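Local structure of protein F2 like fibronectin-binding protein (Streptococcus pneumoniae, 5A0N) at residues P120-W128 with Q171-D182. The protein is a surface adhesin whose N-terminal domain carries an internal thioester, through which it probably attaches covalently to host molecules. Numbering follows the deposited sequence.
Sequences PTDIVKRAW and QQKKALEMIRTD
Asp182 OD2 takes two bonds from the other segment. Thr121 OG1 donates to it at 2.6 Å, on the anti side of the carboxylate and somewhat out of its plane, while Arg126 NH2 comes in nearly along the C-O axis of OD2 at 2.8 Å, closing a salt bridge with guanidinium and carboxylate only 20° from coplanar. The same NH2 also bonds Thr121 O, and Arg126 NE bonds Asp122 O with a nearly straight N-H...O angle of 163°, though it stands well above that carbonyl's plane. A bend at chi3 (-75°) turns the guanidinium back to the residues just ahead of the helix, where these three bonds limit its rotation. Met178 covers one guanidinium face, its SD 3.7 Å above the centre, and its CE rests on Arg126 CB.

Next to this polar end, helix 123-128 runs roughly antiparallel to helix 171-182, their axes coming within 8.8 Å of each other. Ile123 is a knob in the hole formed by Ala175, Met178, Ile179 and Asp182; CG2 faces Ala175 CB, and CD1 extends to Ile179 CG1. The small Ala127 and Ala175, with CB atoms 4.0 Å apart, probably help the backbones draw closer towards Gln171. There the Trp128 indole receives Gln171 CB over its five-membered ring, a CH-pi contact 3.7 Å from CB to the centroid, while Ala175 CB meets CH2 obliquely. One water accepts from Trp128 NE1 and donates to Gln171 OE1; another donates to Ala127 O.

Both segments fall in the region matching the pilus-presented adhesin helical insertion family, and helix 105-118 adds Met115 against Ile123 and Leu112 against Ile179. The pair is thus pinned by charge at one end and by an aromatic face at the other; two donors on one oxygen would probably favour an ionised Asp182.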
# COMPACT_ATOMS: atom_id res chain seq x y z
N PRO A 120 -4.49 11.81 -10.17
CA PRO A 120 -5.41 12.78 -10.78
C PRO A 120 -4.87 14.19 -10.81
O PRO A 120 -5.31 14.97 -11.65
CB PRO A 120 -6.67 12.69 -9.87
CG PRO A 120 -6.17 12.16 -8.58
CD PRO A 120 -5.08 11.18 -8.97
N THR A 121 -3.98 14.54 -9.89
CA THR A 121 -3.44 15.91 -9.83
C THR A 121 -2.00 16.00 -10.36
O THR A 121 -1.34 17.02 -10.19
CB THR A 121 -3.55 16.52 -8.42
OG1 THR A 121 -2.71 15.79 -7.51
CG2 THR A 121 -5.01 16.49 -7.93
N ASP A 122 -1.51 14.94 -11.01
CA ASP A 122 -0.21 14.99 -11.70
C ASP A 122 0.93 15.36 -10.73
O ASP A 122 1.79 16.19 -11.03
CB ASP A 122 -0.25 15.92 -12.91
CG ASP A 122 -0.71 15.22 -14.15
OD1 ASP A 122 -0.24 14.09 -14.39
OD2 ASP A 122 -1.52 15.81 -14.87
N ILE A 123 0.96 14.67 -9.61
CA ILE A 123 2.05 14.81 -8.66
C ILE A 123 3.34 14.28 -9.25
O ILE A 123 4.42 14.87 -9.06
CB ILE A 123 1.71 14.13 -7.33
CG1 ILE A 123 0.50 14.86 -6.71
CG2 ILE A 123 2.91 14.10 -6.40
CD1 ILE A 123 -0.07 14.19 -5.50
N VAL A 124 3.27 13.11 -9.90
CA VAL A 124 4.50 12.51 -10.40
C VAL A 124 5.21 13.39 -11.43
O VAL A 124 6.43 13.60 -11.34
CB VAL A 124 4.25 11.10 -10.93
CG1 VAL A 124 5.49 10.56 -11.67
CG2 VAL A 124 3.88 10.17 -9.79
N LYS A 125 4.47 13.96 -12.39
CA LYS A 125 5.10 14.87 -13.35
C LYS A 125 5.78 16.03 -12.65
O LYS A 125 6.87 16.45 -13.03
CB LYS A 125 4.06 15.48 -14.30
CG LYS A 125 3.59 14.63 -15.44
CD LYS A 125 2.76 15.46 -16.40
N ARG A 126 5.13 16.58 -11.63
CA ARG A 126 5.72 17.74 -10.94
C ARG A 126 6.93 17.39 -10.09
O ARG A 126 7.82 18.20 -9.95
CB ARG A 126 4.63 18.43 -10.09
CG ARG A 126 3.56 19.10 -10.95
CD ARG A 126 2.56 19.80 -10.10
NE ARG A 126 1.64 18.89 -9.45
CZ ARG A 126 0.97 19.11 -8.32
NH1 ARG A 126 1.18 20.20 -7.58
NH2 ARG A 126 0.11 18.21 -7.95
N ALA A 127 6.93 16.20 -9.48
CA ALA A 127 8.01 15.82 -8.56
C ALA A 127 9.18 15.10 -9.22
O ALA A 127 10.33 15.32 -8.83
CB ALA A 127 7.44 14.97 -7.42
N TRP A 128 8.86 14.21 -10.16
CA TRP A 128 9.87 13.38 -10.85
C TRP A 128 10.01 13.69 -12.34
O TRP A 128 10.90 13.15 -12.98
CB TRP A 128 9.60 11.85 -10.67
CG TRP A 128 9.92 11.37 -9.32
CD1 TRP A 128 11.14 10.97 -8.85
CD2 TRP A 128 9.01 11.22 -8.22
NE1 TRP A 128 11.04 10.61 -7.52
CE2 TRP A 128 9.74 10.77 -7.12
CE3 TRP A 128 7.65 11.45 -8.07
CZ2 TRP A 128 9.15 10.55 -5.88
CZ3 TRP A 128 7.06 11.21 -6.84
CH2 TRP A 128 7.81 10.79 -5.77
N GLN A 171 12.82 14.72 -4.25
CA GLN A 171 11.59 14.54 -5.04
C GLN A 171 10.48 13.96 -4.17
O GLN A 171 9.31 14.37 -4.28
CB GLN A 171 11.83 13.61 -6.22
CG GLN A 171 12.83 14.15 -7.21
CD GLN A 171 14.29 13.91 -6.85
OE1 GLN A 171 14.64 13.20 -5.92
NE2 GLN A 171 15.16 14.52 -7.64
N GLN A 172 10.82 13.01 -3.29
CA GLN A 172 9.81 12.49 -2.34
C GLN A 172 9.26 13.57 -1.42
O GLN A 172 8.06 13.58 -1.14
CB GLN A 172 10.39 11.35 -1.52
CG GLN A 172 10.51 10.05 -2.31
CD GLN A 172 11.07 8.94 -1.47
OE1 GLN A 172 12.15 9.09 -0.90
NE2 GLN A 172 10.38 7.82 -1.41
N LYS A 173 10.15 14.41 -0.91
CA LYS A 173 9.72 15.48 -0.03
C LYS A 173 8.73 16.42 -0.75
O LYS A 173 7.70 16.81 -0.20
CB LYS A 173 10.91 16.24 0.53
CG LYS A 173 11.76 15.38 1.45
CD LYS A 173 13.02 16.11 1.89
CE LYS A 173 13.92 15.24 2.73
NZ LYS A 173 15.20 15.92 3.01
N LYS A 174 9.03 16.76 -2.01
CA LYS A 174 8.13 17.59 -2.80
C LYS A 174 6.81 16.87 -3.01
O LYS A 174 5.73 17.46 -2.86
CB LYS A 174 8.76 17.96 -4.14
CG LYS A 174 10.04 18.77 -4.02
CD LYS A 174 10.63 19.10 -5.38
CE LYS A 174 11.85 19.99 -5.20
NZ LYS A 174 12.68 20.09 -6.43
N ALA A 175 6.86 15.58 -3.37
CA ALA A 175 5.65 14.83 -3.60
C ALA A 175 4.78 14.78 -2.35
O ALA A 175 3.54 14.84 -2.46
CB ALA A 175 5.97 13.41 -4.04
N LEU A 176 5.38 14.63 -1.18
CA LEU A 176 4.60 14.59 0.07
C LEU A 176 3.82 15.90 0.28
O LEU A 176 2.68 15.87 0.72
CB LEU A 176 5.51 14.28 1.24
CG LEU A 176 4.84 14.08 2.59
CD1 LEU A 176 3.77 13.01 2.54
CD2 LEU A 176 5.93 13.82 3.62
N GLU A 177 4.44 17.02 -0.05
CA GLU A 177 3.76 18.30 0.08
C GLU A 177 2.60 18.41 -0.90
O GLU A 177 1.56 19.00 -0.60
CB GLU A 177 4.75 19.45 -0.09
CG GLU A 177 5.76 19.44 1.02
CD GLU A 177 6.94 20.34 0.83
OE1 GLU A 177 6.87 21.24 0.04
OE2 GLU A 177 7.97 20.12 1.49
N MET A 178 2.80 17.89 -2.11
CA MET A 178 1.71 17.88 -3.08
C MET A 178 0.57 16.95 -2.66
O MET A 178 -0.60 17.32 -2.77
CB MET A 178 2.22 17.52 -4.47
CG MET A 178 3.23 18.53 -5.00
SD MET A 178 4.05 17.87 -6.50
CE MET A 178 5.55 18.76 -6.56
N ILE A 179 0.91 15.76 -2.18
CA ILE A 179 -0.11 14.86 -1.63
C ILE A 179 -0.94 15.59 -0.56
O ILE A 179 -2.17 15.53 -0.56
CB ILE A 179 0.52 13.60 -1.00
CG1 ILE A 179 1.11 12.68 -2.08
CG2 ILE A 179 -0.48 12.86 -0.14
CD1 ILE A 179 2.08 11.64 -1.53
N ARG A 180 -0.26 16.27 0.36
CA ARG A 180 -0.96 16.91 1.48
C ARG A 180 -1.83 18.06 1.02
O ARG A 180 -2.89 18.31 1.61
CB ARG A 180 0.03 17.38 2.53
CG ARG A 180 0.58 16.18 3.29
CD ARG A 180 1.65 16.49 4.31
NE ARG A 180 1.94 15.26 5.04
CZ ARG A 180 2.99 15.02 5.78
NH1 ARG A 180 3.91 15.95 5.97
NH2 ARG A 180 3.13 13.84 6.34
N THR A 181 -1.43 18.76 -0.03
CA THR A 181 -2.24 19.84 -0.60
C THR A 181 -3.43 19.31 -1.39
O THR A 181 -4.50 19.91 -1.37
CB THR A 181 -1.34 20.70 -1.49
OG1 THR A 181 -0.24 21.21 -0.72
CG2 THR A 181 -2.06 21.85 -2.10
N ASP A 182 -3.24 18.18 -2.08
CA ASP A 182 -4.17 17.73 -3.11
C ASP A 182 -5.16 16.66 -2.67
O ASP A 182 -6.09 16.35 -3.41
CB ASP A 182 -3.43 17.18 -4.32
CG ASP A 182 -2.60 18.21 -5.06
OD1 ASP A 182 -2.65 19.41 -4.69
OD2 ASP A 182 -1.87 17.79 -6.00
O HOH W 1 11.66 17.53 -8.36
O HOH W 2 13.43 10.21 -5.91